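Local coordinates for insecticidal protein (Brevibacillus laterosporus, PDB 7ML9) that is an insecticidal protein active against the western corn rootworm, probably by forming beta-barrel pores in membranes as relatives in the epsilon-toxin/MTX2 family do, at residues D39-F44 with R229-G233; H144-L148 with V269-G273; N222-I226 with S263-V267. One frame throughout, in Å; residues are numbered along the deposited sequence.

Contact 1 (D39-F44 with R229-G233); sequences DEAGTF and RVSPG. With EDO (1,2-ethanediol), chain H.
The backbones of Glu40, within helix 28-48, and Arg229, at the end of strand 201-229, come together with their CA atoms 5.4 Å apart, and the loop then runs on past the helix to Phe44. Arg229 bends at chi2 and chi3, which turns its guanidinium side-on to Asp39: NE and NH2 both reach the single oxygen OD2, with NE at 2.9 Å from Asp39 OD2 and the bond from NH2 more bent (137°). That oxygen lies close to the guanidinium plane and also takes a bond from O1 of the ethanediol, while OD1 is paired with Lys248. Glu40, extended with CG anti to the backbone N (chi1 -176°), reaches across to the loop, where its OE2 accepts from Val230 N at 2.9 Å through the anti lone pair; the same oxygen forms a salt bridge with Arg82. A water joins the two backbones, donating to Glu40 O and, at 2.7 Å, to Val230 O. Beyond it the Phe44 ring meets Pro232 obliquely, CE1 lying 3.5 Å from Pro232 CD, and its CE2 approaches Val230 CG2. The arrangement is helix-to-loop packing near the N-terminal helix, joined by salt bridges from buried helix side chains and a carboxylate that accepts a loop N-H.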
loop_
_atom_site.group_PDB
_atom_site.type_symbol
_atom_site.label_atom_id
_atom_site.label_comp_id
_atom_site.label_asym_id
_atom_site.label_seq_id
_atom_site.Cartn_x
_atom_site.Cartn_y
_atom_site.Cartn_z
ATOM N N ASP A 39 -8.983 30.229 -8.216
ATOM C CA ASP A 39 -10.256 30.623 -8.808
ATOM C C ASP A 39 -10.451 32.131 -8.717
ATOM O O ASP A 39 -10.876 32.771 -9.685
ATOM C CB ASP A 39 -11.393 29.889 -8.103
ATOM C CG ASP A 39 -12.760 30.155 -8.731
ATOM O OD1 ASP A 39 -12.853 30.509 -9.926
ATOM O OD2 ASP A 39 -13.758 29.976 -8.022
ATOM N N GLU A 40 -10.124 32.710 -7.561
ATOM C CA GLU A 40 -10.204 34.159 -7.377
ATOM C C GLU A 40 -9.397 34.897 -8.441
ATOM O O GLU A 40 -9.943 35.692 -9.213
ATOM C CB GLU A 40 -9.709 34.514 -5.974
ATOM C CG GLU A 40 -9.824 35.995 -5.570
ATOM C CD GLU A 40 -9.435 36.180 -4.111
ATOM O OE1 GLU A 40 -8.215 36.301 -3.817
ATOM O OE2 GLU A 40 -10.343 36.157 -3.258
ATOM N N ALA A 41 -8.089 34.634 -8.500
ATOM C CA ALA A 41 -7.229 35.348 -9.435
ATOM C C ALA A 41 -7.619 35.063 -10.882
ATOM O O ALA A 41 -7.725 35.987 -11.699
ATOM C CB ALA A 41 -5.767 34.981 -9.191
ATOM N N GLY A 42 -7.808 33.783 -11.228
ATOM C CA GLY A 42 -8.135 33.442 -12.609
ATOM C C GLY A 42 -9.404 34.113 -13.108
ATOM O O GLY A 42 -9.467 34.581 -14.250
ATOM N N THR A 43 -10.438 34.163 -12.268
ATOM C CA THR A 43 -11.715 34.735 -12.686
ATOM C C THR A 43 -11.606 36.245 -12.929
ATOM O O THR A 43 -12.170 36.764 -13.903
ATOM C CB THR A 43 -12.777 34.420 -11.635
ATOM O OG1 THR A 43 -12.979 32.991 -11.572
ATOM C CG2 THR A 43 -14.096 35.092 -11.976
ATOM N N PHE A 44 -10.897 36.968 -12.053
ATOM C CA PHE A 44 -10.656 38.391 -12.301
ATOM C C PHE A 44 -9.782 38.599 -13.528
ATOM O O PHE A 44 -9.955 39.582 -14.257
ATOM C CB PHE A 44 -10.000 39.044 -11.086
ATOM C CG PHE A 44 -10.961 39.334 -9.973
ATOM C CD1 PHE A 44 -12.156 39.993 -10.225
ATOM C CD2 PHE A 44 -10.681 38.935 -8.679
ATOM C CE1 PHE A 44 -13.055 40.248 -9.200
ATOM C CE2 PHE A 44 -11.573 39.185 -7.651
ATOM C CZ PHE A 44 -12.756 39.836 -7.907
ATOM N N ARG A 229 -13.868 33.095 -1.952
ATOM C CA ARG A 229 -13.162 33.958 -2.887
ATOM C C ARG A 229 -13.941 35.261 -3.044
ATOM O O ARG A 229 -15.171 35.260 -3.009
ATOM C CB ARG A 229 -13.041 33.337 -4.308
ATOM C CG ARG A 229 -12.135 32.146 -4.453
ATOM C CD ARG A 229 -12.877 30.832 -4.229
ATOM N NE ARG A 229 -13.919 30.600 -5.212
ATOM C CZ ARG A 229 -15.203 30.496 -4.903
ATOM N NH1 ARG A 229 -15.589 30.611 -3.632
ATOM N NH2 ARG A 229 -16.103 30.298 -5.857
ATOM N N VAL A 230 -13.234 36.361 -3.253
ATOM C CA VAL A 230 -13.944 37.513 -3.802
ATOM C C VAL A 230 -14.022 37.333 -5.306
ATOM O O VAL A 230 -13.136 36.737 -5.932
ATOM C CB VAL A 230 -13.303 38.857 -3.427
ATOM C CG1 VAL A 230 -13.557 39.149 -1.949
ATOM C CG2 VAL A 230 -11.825 38.886 -3.776
ATOM N N SER A 231 -15.101 37.845 -5.882
ATOM C CA SER A 231 -15.467 37.600 -7.271
ATOM C C SER A 231 -16.357 38.746 -7.738
ATOM O O SER A 231 -16.870 39.508 -6.910
ATOM C CB SER A 231 -16.184 36.253 -7.416
ATOM O OG SER A 231 -17.528 36.320 -6.978
ATOM N N PRO A 232 -16.543 38.911 -9.051
ATOM C CA PRO A 232 -17.403 40.020 -9.512
ATOM C C PRO A 232 -18.795 39.984 -8.908
ATOM O O PRO A 232 -19.302 41.031 -8.477
ATOM C CB PRO A 232 -17.418 39.833 -11.034
ATOM C CG PRO A 232 -16.069 39.237 -11.323
ATOM C CD PRO A 232 -15.828 38.270 -10.171
ATOM N N GLY A 233 -19.421 38.805 -8.832
ATOM C CA GLY A 233 -20.731 38.693 -8.214
ATOM C C GLY A 233 -20.753 38.804 -6.696
ATOM O O GLY A 233 -21.809 39.113 -6.133
HETATM C C1 EDO H . -17.083 29.433 -9.320
HETATM O O1 EDO H . -15.815 30.044 -9.599
HETATM C C2 EDO H . -17.021 27.941 -9.619
HETATM O O2 EDO H . -18.351 27.486 -9.878
HETATM O O HOH W 1 -12.863 35.978 -8.561
#

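Contact 2 (H144-L148 with V269-G273); sequences HGLKL and VKGQG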
loop_
_atom_site.group_PDB
_atom_site.type_symbol
_atom_site.label_atom_id
_atom_site.label_comp_id
_atom_site.label_asym_id
_atom_site.label_seq_id
_atom_site.Cartn_x
_atom_site.Cartn_y
_atom_site.Cartn_z
ATOM N N HIS A 144 4.157 8.942 -0.511
ATOM C CA HIS A 144 3.541 10.234 -0.814
ATOM C C HIS A 144 2.408 10.408 0.188
ATOM O O HIS A 144 1.303 9.892 -0.028
ATOM C CB HIS A 144 3.017 10.290 -2.241
ATOM C CG HIS A 144 4.081 10.213 -3.288
ATOM N ND1 HIS A 144 4.904 9.115 -3.441
ATOM C CD2 HIS A 144 4.427 11.083 -4.266
ATOM C CE1 HIS A 144 5.725 9.322 -4.455
ATOM N NE2 HIS A 144 5.455 10.508 -4.974
ATOM N N GLY A 145 2.688 11.119 1.288
ATOM C CA GLY A 145 1.730 11.234 2.362
ATOM C C GLY A 145 0.680 12.312 2.115
ATOM O O GLY A 145 0.835 13.195 1.273
ATOM N N LEU A 146 -0.414 12.216 2.868
ATOM C CA LEU A 146 -1.483 13.209 2.848
ATOM C C LEU A 146 -1.605 13.785 4.252
ATOM O O LEU A 146 -1.933 13.061 5.203
ATOM C CB LEU A 146 -2.805 12.598 2.371
ATOM C CG LEU A 146 -2.862 11.998 0.957
ATOM C CD1 LEU A 146 -4.171 11.242 0.714
ATOM C CD2 LEU A 146 -2.676 13.053 -0.106
ATOM N N LYS A 147 -1.306 15.075 4.392
ATOM C CA LYS A 147 -1.489 15.788 5.658
ATOM C C LYS A 147 -2.916 16.319 5.683
ATOM O O LYS A 147 -3.242 17.285 4.989
ATOM C CB LYS A 147 -0.473 16.914 5.801
ATOM C CG LYS A 147 -0.589 17.642 7.132
ATOM C CD LYS A 147 0.611 18.534 7.397
ATOM C CE LYS A 147 0.244 19.654 8.358
ATOM N NZ LYS A 147 1.452 20.237 9.015
ATOM N N LEU A 148 -3.777 15.672 6.464
ATOM C CA LEU A 148 -5.203 15.941 6.440
ATOM C C LEU A 148 -5.698 16.703 7.659
ATOM O O LEU A 148 -6.880 17.055 7.699
ATOM C CB LEU A 148 -5.976 14.627 6.299
ATOM C CG LEU A 148 -5.788 13.958 4.934
ATOM C CD1 LEU A 148 -6.104 12.463 5.023
ATOM C CD2 LEU A 148 -6.697 14.643 3.893
ATOM N N VAL A 269 -8.368 13.107 -2.888
ATOM C CA VAL A 269 -6.941 13.382 -2.974
ATOM C C VAL A 269 -6.192 12.056 -2.863
ATOM O O VAL A 269 -6.598 11.171 -2.107
ATOM C CB VAL A 269 -6.494 14.396 -1.902
ATOM C CG1 VAL A 269 -6.701 13.876 -0.488
ATOM C CG2 VAL A 269 -5.053 14.807 -2.132
ATOM N N LYS A 270 -5.114 11.914 -3.630
ATOM C CA LYS A 270 -4.419 10.637 -3.772
ATOM C C LYS A 270 -2.997 10.754 -3.255
ATOM O O LYS A 270 -2.294 11.714 -3.585
ATOM C CB LYS A 270 -4.397 10.178 -5.229
ATOM C CG LYS A 270 -3.813 8.776 -5.423
ATOM C CD LYS A 270 -3.552 8.471 -6.891
ATOM C CE LYS A 270 -2.070 8.616 -7.211
ATOM N NZ LYS A 270 -1.260 7.502 -6.634
ATOM N N GLY A 271 -2.584 9.778 -2.436
ATOM C CA GLY A 271 -1.194 9.590 -2.063
ATOM C C GLY A 271 -0.737 8.184 -2.435
ATOM O O GLY A 271 -1.432 7.488 -3.190
ATOM N N GLN A 272 0.404 7.749 -1.908
ATOM C CA GLN A 272 1.014 6.495 -2.340
ATOM C C GLN A 272 1.773 5.846 -1.192
ATOM O O GLN A 272 2.347 6.527 -0.338
ATOM C CB GLN A 272 2.000 6.704 -3.494
ATOM C CG GLN A 272 1.455 6.385 -4.863
ATOM C CD GLN A 272 2.420 6.790 -5.963
ATOM O OE1 GLN A 272 2.040 7.472 -6.926
ATOM N NE2 GLN A 272 3.680 6.366 -5.828
ATOM N N GLY A 273 1.831 4.511 -1.229
ATOM C CA GLY A 273 2.693 3.772 -0.328
ATOM C C GLY A 273 3.311 2.571 -1.026
ATOM O O GLY A 273 2.979 2.248 -2.174
#
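His144 and Gln272 form an antiparallel hydrogen-bonded pair, with His144 N giving a nearly straight bond (175°) to Gln272 O at 3.0 Å. In the return bond, Gln272 N meets His144 O on a lone pair in the carbonyl plane. Their side chains run side by side in the same direction: the Gln272 amide carbon CD sits over one face of the imidazole, offset toward its rim. Next along, the N-to-C directions of strands 145-147 and 269-273 make 136°, well short of antiparallel, and leucine and valine fill the angle. Leu146 CG lies anti to the carbonyl carbon (chi1 -61°), which aims its methyls at Val269; the two meet tip to tip, Leu146 CD2 lying 3.6 Å from Val269 CG2. Gly271, with no side chain, lets the strands come close, its CA 3.2 Å from His144 O. Farther out, Phe173 and Thr26 pack on Leu146, and Val28 of helix 28-48 touches both Leu148 and Val269. Lys270 points away from strand 145-147, and its NZ makes weak bonds to Gln272 OE1 and Gly271 O. Two backbone bonds at one end and buried aliphatic packing at the other imply a short polar tie between strands 130-147 and 266-289 that gives way to hydrophobic contact where they splay apart.

Contact 3 (N222-I226 with S263-V267); sequences NVGGI and SGRDV
Val223 and Val267 share one rotamer, chi1 -51° in each, which places both CG2 atoms between backbone N and carbonyl carbon and brings Val223 CG2 to 3.4 Å from Val267 CG2, tighter than usual for two methyl carbons. The motif is an antiparallel strand pair beside a beta hairpin: a type II' turn from Ser263 to Asp266 leads strand 260-263 into strand 266-289, which pairs with strand 201-229. The valines form a hydrogen-bonded pair, Val223 N giving to Val267 O at 2.9 Å and Val267 N giving back to Val223 O, both donors lying nearly along the C=O axis. Ile242 of helix 242-252 packs on both valines.

On the other side of the strand pair Asn222 and Asp266 cross at about a right angle, their amide and carboxylate planes 66° apart. With CG anti to the backbone N (chi1 -180°), Asn222 brings OD1 to 3.3 Å from Asp266 CB; the stronger polar partner of that oxygen is Asn89 ND2. Asn222 ND2 donates to a water that also lies 2.6 Å from Asp266 OD2 and within bonding distance of Ser263 O. Asp266 OD1 passes over Gly224, 3.4 Å from its CA, close because glycine carries no side chain. At the turn, Arg265 bends at chi3 and rests obliquely against Ile226, its NH2 3.7 Å from Ile226 CD1. A second water accepts from Gly225 N and sits 2.7 Å from Arg265 O and 3.0 Å from Asp266 OD1, bridging the strand to the turn.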
loop_
_atom_site.group_PDB
_atom_site.type_symbol
_atom_site.label_atom_id
_atom_site.label_comp_id
_atom_site.label_asym_id
_atom_site.label_seq_id
_atom_site.Cartn_x
_atom_site.Cartn_y
_atom_site.Cartn_z
ATOM N N ASN A 222 -11.411 11.228 0.705
ATOM C CA ASN A 222 -12.500 12.047 0.194
ATOM C C ASN A 222 -12.718 13.161 1.206
ATOM O O ASN A 222 -12.998 12.884 2.380
ATOM C CB ASN A 222 -13.761 11.203 0.003
ATOM C CG ASN A 222 -14.943 12.001 -0.534
ATOM O OD1 ASN A 222 -15.354 13.010 0.042
ATOM N ND2 ASN A 222 -15.513 11.527 -1.632
ATOM N N VAL A 223 -12.556 14.415 0.770
ATOM C CA VAL A 223 -12.641 15.553 1.681
ATOM C C VAL A 223 -13.666 16.555 1.161
ATOM O O VAL A 223 -13.844 16.725 -0.049
ATOM C CB VAL A 223 -11.271 16.241 1.902
ATOM C CG1 VAL A 223 -10.199 15.220 2.288
ATOM C CG2 VAL A 223 -10.838 16.977 0.676
ATOM N N GLY A 224 -14.340 17.224 2.098
ATOM C CA GLY A 224 -15.364 18.196 1.782
ATOM C C GLY A 224 -14.937 19.592 2.213
ATOM O O GLY A 224 -13.958 19.772 2.934
ATOM N N GLY A 225 -15.660 20.590 1.717
ATOM C CA GLY A 225 -15.322 21.960 2.062
ATOM C C GLY A 225 -15.940 22.956 1.106
ATOM O O GLY A 225 -16.477 22.600 0.053
ATOM N N ILE A 226 -15.847 24.227 1.510
ATOM C CA ILE A 226 -16.387 25.378 0.787
ATOM C C ILE A 226 -15.248 26.363 0.574
ATOM O O ILE A 226 -14.602 26.776 1.545
ATOM C CB ILE A 226 -17.524 26.069 1.570
ATOM C CG1 ILE A 226 -18.666 25.110 1.901
ATOM C CG2 ILE A 226 -18.038 27.295 0.793
ATOM C CD1 ILE A 226 -19.340 24.527 0.674
ATOM N N SER A 263 -15.404 14.985 -6.965
ATOM C CA SER A 263 -16.354 13.910 -6.688
ATOM C C SER A 263 -17.625 14.585 -6.171
ATOM O O SER A 263 -17.869 14.664 -4.963
ATOM C CB SER A 263 -15.793 12.897 -5.689
ATOM O OG SER A 263 -16.758 11.910 -5.365
ATOM N N GLY A 264 -18.430 15.090 -7.108
ATOM C CA GLY A 264 -19.592 15.877 -6.724
ATOM C C GLY A 264 -19.136 17.147 -6.017
ATOM O O GLY A 264 -18.269 17.878 -6.507
ATOM N N ARG A 265 -19.701 17.407 -4.835
ATOM C CA ARG A 265 -19.291 18.565 -4.036
ATOM C C ARG A 265 -17.949 18.372 -3.333
ATOM O O ARG A 265 -17.382 19.358 -2.848
ATOM C CB ARG A 265 -20.360 18.885 -2.982
ATOM C CG ARG A 265 -21.746 19.200 -3.549
ATOM C CD ARG A 265 -22.779 19.387 -2.425
ATOM N NE ARG A 265 -22.345 20.392 -1.449
ATOM C CZ ARG A 265 -22.560 21.699 -1.578
ATOM N NH1 ARG A 265 -23.215 22.158 -2.636
ATOM N NH2 ARG A 265 -22.122 22.544 -0.649
ATOM N N ASP A 266 -17.427 17.147 -3.268
ATOM C CA ASP A 266 -16.188 16.851 -2.565
ATOM C C ASP A 266 -15.042 16.714 -3.565
ATOM O O ASP A 266 -15.222 16.814 -4.785
ATOM C CB ASP A 266 -16.328 15.562 -1.734
ATOM C CG ASP A 266 -17.572 15.558 -0.852
ATOM O OD1 ASP A 266 -17.692 16.446 0.034
ATOM O OD2 ASP A 266 -18.440 14.672 -1.051
ATOM N N VAL A 267 -13.841 16.482 -3.037
ATOM C CA VAL A 267 -12.699 16.130 -3.866
ATOM C C VAL A 267 -12.049 14.887 -3.265
ATOM O O VAL A 267 -12.104 14.646 -2.053
ATOM C CB VAL A 267 -11.655 17.270 -4.002
ATOM C CG1 VAL A 267 -12.313 18.632 -4.428
ATOM C CG2 VAL A 267 -10.912 17.431 -2.738
HETATM O O HOH W 2 -18.247 12.627 -2.675
HETATM O O HOH W 3 -17.758 19.470 -0.194
#

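Strand 266-289 serves both contact 2 and contact 3, pairing with strand 130-147 in the first and with strand 201-229 in the second, in one sheet. Their centres are 16 Å apart, and they touch where Leu148 CD2 lies 3.9 Å from Val223 CG1. Contact 1 lies at the end of strand 201-229, just beyond contact 3, its centre 20 Å from that of contact 3, but it stays about 17 Å from contact 2 between nearest atoms. Helix 28-48 joins contacts 1 and 2, carrying Asp39 to Phe44 and setting Val28 against contact 2. It holds the sodium ion through Glu30 and Asp34, about 12 Å from the Glu40 side chain; a samarium ion lies about 7 Å from the Lys270 side chain.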